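Local coordinates for protein pullulanase (Klebsiella oxytoca, PDB 2YOC) that hydrolyses alpha-1,6-glucosidic linkages in pullulan and related branched glucans, and is exported by a type 2 secretion system, at residues L340-R346 with E377-V381. Residues are numbered along the deposited sequence; the frame is centred on the assembly and turned at random.
Sequences LKGAFYR and EYSQV. With SO4 (sulfate ion), chain O.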
loop_
_atom_site.group_PDB
_atom_site.type_symbol
_atom_site.label_atom_id
_atom_site.label_comp_id
_atom_site.label_asym_id
_atom_site.label_seq_id
_atom_site.Cartn_x
_atom_site.Cartn_y
_atom_site.Cartn_z
ATOM N N LEU B 340 -45.163 30.687 -45.318
ATOM C CA LEU B 340 -44.226 31.204 -44.336
ATOM C C LEU B 340 -42.803 30.660 -44.458
ATOM O O LEU B 340 -41.916 31.138 -43.750
ATOM C CB LEU B 340 -44.787 31.056 -42.912
ATOM C CG LEU B 340 -46.131 31.737 -42.666
ATOM C CD1 LEU B 340 -46.817 31.164 -41.474
ATOM C CD2 LEU B 340 -45.979 33.219 -42.498
ATOM N N LYS B 341 -42.551 29.703 -45.358
ATOM C CA LYS B 341 -41.178 29.192 -45.529
ATOM C C LYS B 341 -40.230 30.374 -45.829
ATOM O O LYS B 341 -40.421 31.084 -46.830
ATOM C CB LYS B 341 -41.113 28.139 -46.651
ATOM C CG LYS B 341 -39.728 27.604 -46.994
ATOM C CD LYS B 341 -39.761 26.799 -48.304
ATOM C CE LYS B 341 -38.546 25.924 -48.568
ATOM N NZ LYS B 341 -38.409 25.617 -50.030
ATOM N N GLY B 342 -39.271 30.598 -44.925
ATOM C CA GLY B 342 -38.289 31.671 -45.061
ATOM C C GLY B 342 -38.608 32.939 -44.295
ATOM O O GLY B 342 -37.753 33.826 -44.200
ATOM N N ALA B 343 -39.824 33.047 -43.744
ATOM C CA ALA B 343 -40.181 34.229 -42.962
ATOM C C ALA B 343 -39.395 34.277 -41.647
ATOM O O ALA B 343 -39.020 33.231 -41.074
ATOM C CB ALA B 343 -41.677 34.266 -42.662
ATOM N N PHE B 344 -39.140 35.516 -41.190
ATOM C CA PHE B 344 -38.453 35.781 -39.946
ATOM C C PHE B 344 -39.483 35.883 -38.847
ATOM O O PHE B 344 -40.631 36.240 -39.108
ATOM C CB PHE B 344 -37.581 37.034 -40.056
ATOM C CG PHE B 344 -36.379 36.838 -40.948
ATOM C CD1 PHE B 344 -35.279 36.106 -40.510
ATOM C CD2 PHE B 344 -36.333 37.410 -42.210
ATOM C CE1 PHE B 344 -34.169 35.930 -41.333
ATOM C CE2 PHE B 344 -35.208 37.264 -43.021
ATOM C CZ PHE B 344 -34.142 36.508 -42.586
ATOM N N TYR B 345 -39.101 35.523 -37.628
ATOM C CA TYR B 345 -40.030 35.546 -36.511
ATOM C C TYR B 345 -39.326 35.594 -35.186
ATOM O O TYR B 345 -38.141 35.233 -35.061
ATOM C CB TYR B 345 -40.986 34.315 -36.557
ATOM C CG TYR B 345 -40.340 33.005 -36.172
ATOM C CD1 TYR B 345 -39.511 32.330 -37.060
ATOM C CD2 TYR B 345 -40.580 32.421 -34.926
ATOM C CE1 TYR B 345 -38.917 31.119 -36.713
ATOM C CE2 TYR B 345 -39.974 31.221 -34.555
ATOM C CZ TYR B 345 -39.133 30.578 -35.449
ATOM O OH TYR B 345 -38.508 29.402 -35.091
ATOM N N ARG B 346 -40.106 35.974 -34.177
ATOM C CA ARG B 346 -39.745 35.988 -32.773
ATOM C C ARG B 346 -41.049 35.766 -32.021
ATOM O O ARG B 346 -42.124 36.021 -32.571
ATOM C CB ARG B 346 -39.144 37.343 -32.386
ATOM C CG ARG B 346 -37.767 37.599 -32.969
ATOM C CD ARG B 346 -37.062 38.701 -32.248
ATOM N NE ARG B 346 -37.741 39.982 -32.416
ATOM C CZ ARG B 346 -37.133 41.100 -32.776
ATOM N NH1 ARG B 346 -35.831 41.103 -33.030
ATOM N NH2 ARG B 346 -37.818 42.230 -32.871
ATOM N N GLU B 377 -30.546 37.895 -34.500
ATOM C CA GLU B 377 -31.576 38.827 -34.022
ATOM C C GLU B 377 -32.985 38.283 -34.193
ATOM O O GLU B 377 -33.854 38.579 -33.363
ATOM C CB GLU B 377 -31.471 40.192 -34.705
ATOM C CG GLU B 377 -30.179 40.933 -34.422
ATOM C CD GLU B 377 -30.024 42.228 -35.195
ATOM O OE1 GLU B 377 -30.797 42.443 -36.159
ATOM O OE2 GLU B 377 -29.120 43.022 -34.845
ATOM N N TYR B 378 -33.223 37.533 -35.292
ATOM C CA TYR B 378 -34.524 36.938 -35.614
ATOM C C TYR B 378 -34.348 35.483 -36.013
ATOM O O TYR B 378 -33.399 35.138 -36.734
ATOM C CB TYR B 378 -35.220 37.670 -36.780
ATOM C CG TYR B 378 -35.440 39.154 -36.590
ATOM C CD1 TYR B 378 -34.421 40.069 -36.847
ATOM C CD2 TYR B 378 -36.697 39.654 -36.258
ATOM C CE1 TYR B 378 -34.625 41.440 -36.698
ATOM C CE2 TYR B 378 -36.929 41.026 -36.163
ATOM C CZ TYR B 378 -35.887 41.918 -36.371
ATOM O OH TYR B 378 -36.102 43.277 -36.236
ATOM N N SER B 379 -35.301 34.633 -35.592
ATOM C CA SER B 379 -35.317 33.230 -36.010
ATOM C C SER B 379 -35.930 33.213 -37.444
ATOM O O SER B 379 -36.676 34.129 -37.810
ATOM C CB SER B 379 -36.178 32.397 -35.068
ATOM O OG SER B 379 -35.806 32.505 -33.710
ATOM N N GLN B 380 -35.590 32.208 -38.247
ATOM C CA GLN B 380 -36.138 32.052 -39.585
ATOM C C GLN B 380 -36.867 30.711 -39.711
ATOM O O GLN B 380 -36.373 29.701 -39.212
ATOM C CB GLN B 380 -35.016 32.113 -40.620
ATOM C CG GLN B 380 -35.515 32.524 -42.001
ATOM C CD GLN B 380 -34.458 32.419 -43.068
ATOM O OE1 GLN B 380 -33.335 31.939 -42.841
ATOM N NE2 GLN B 380 -34.817 32.819 -44.271
ATOM N N VAL B 381 -38.024 30.692 -40.388
ATOM C CA VAL B 381 -38.764 29.455 -40.670
ATOM C C VAL B 381 -37.954 28.747 -41.758
ATOM O O VAL B 381 -37.668 29.347 -42.794
ATOM C CB VAL B 381 -40.233 29.698 -41.131
ATOM C CG1 VAL B 381 -40.862 28.405 -41.641
ATOM C CG2 VAL B 381 -41.077 30.305 -40.019
HETATM S S SO4 O . -32.842 32.829 -47.888
HETATM O O1 SO4 O . -32.736 33.547 -46.595
HETATM O O2 SO4 O . -33.518 31.535 -47.669
HETATM O O3 SO4 O . -31.482 32.550 -48.425
HETATM O O4 SO4 O . -33.609 33.632 -48.865
#
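Arg346 lays its guanidinium flat on the ring of Tyr378: the planes are only 14° apart and the centres 4.0 Å from each other, with NH1 and CZ above the CE2 rim. A bend at chi3 (-65°) turns the group onto the ring. At the edge NH1 donates, in the guanidinium plane, to Glu377 O (3.2 Å), which helps set the group's rotation, although the donor stands well above that carbonyl's plane. A salt bridge from NE to Glu363 adds a further hold, and the ring of Tyr311 meets Tyr378 edge-to-face.

Next along the strands, Tyr345 and Ser379 form an antiparallel hydrogen-bonded pair, with Tyr345 N to Ser379 O at 2.8 Å and Ser379 N to Tyr345 O at 3.0 Å. The tyrosine's CG sits between its backbone N and carbonyl carbon (chi1 74°), swinging the ring across the neighbouring strand until Ser379 CB lies over one face, 3.7 Å from the centroid. Asp366 receives Tyr345 OH through its carboxylate and gives its backbone N to Ser379 OG.

Phe344 and Gln380, the non-hydrogen-bonded pair, share the other face of the sheet; Gln380 CG makes an off-centre CH-pi contact with the phenyl ring. The extended glutamine then directs NE2 to Gly342 O (3.1 Å), which lies in its amide plane, and to a sulfate oxygen, while OE1 pairs with Ser371. Val381 N donates to Ala343 O (2.8 Å), where Ala343 closes the type II turn that begins at Leu340. Together these bonds place the short strand 379-380 alongside strand 344-353, joining it to the antiparallel sheet that includes strand 344-353, consistent with the beta-sandwich of a carbohydrate-binding module 48 (isoamylase N-terminal) domain.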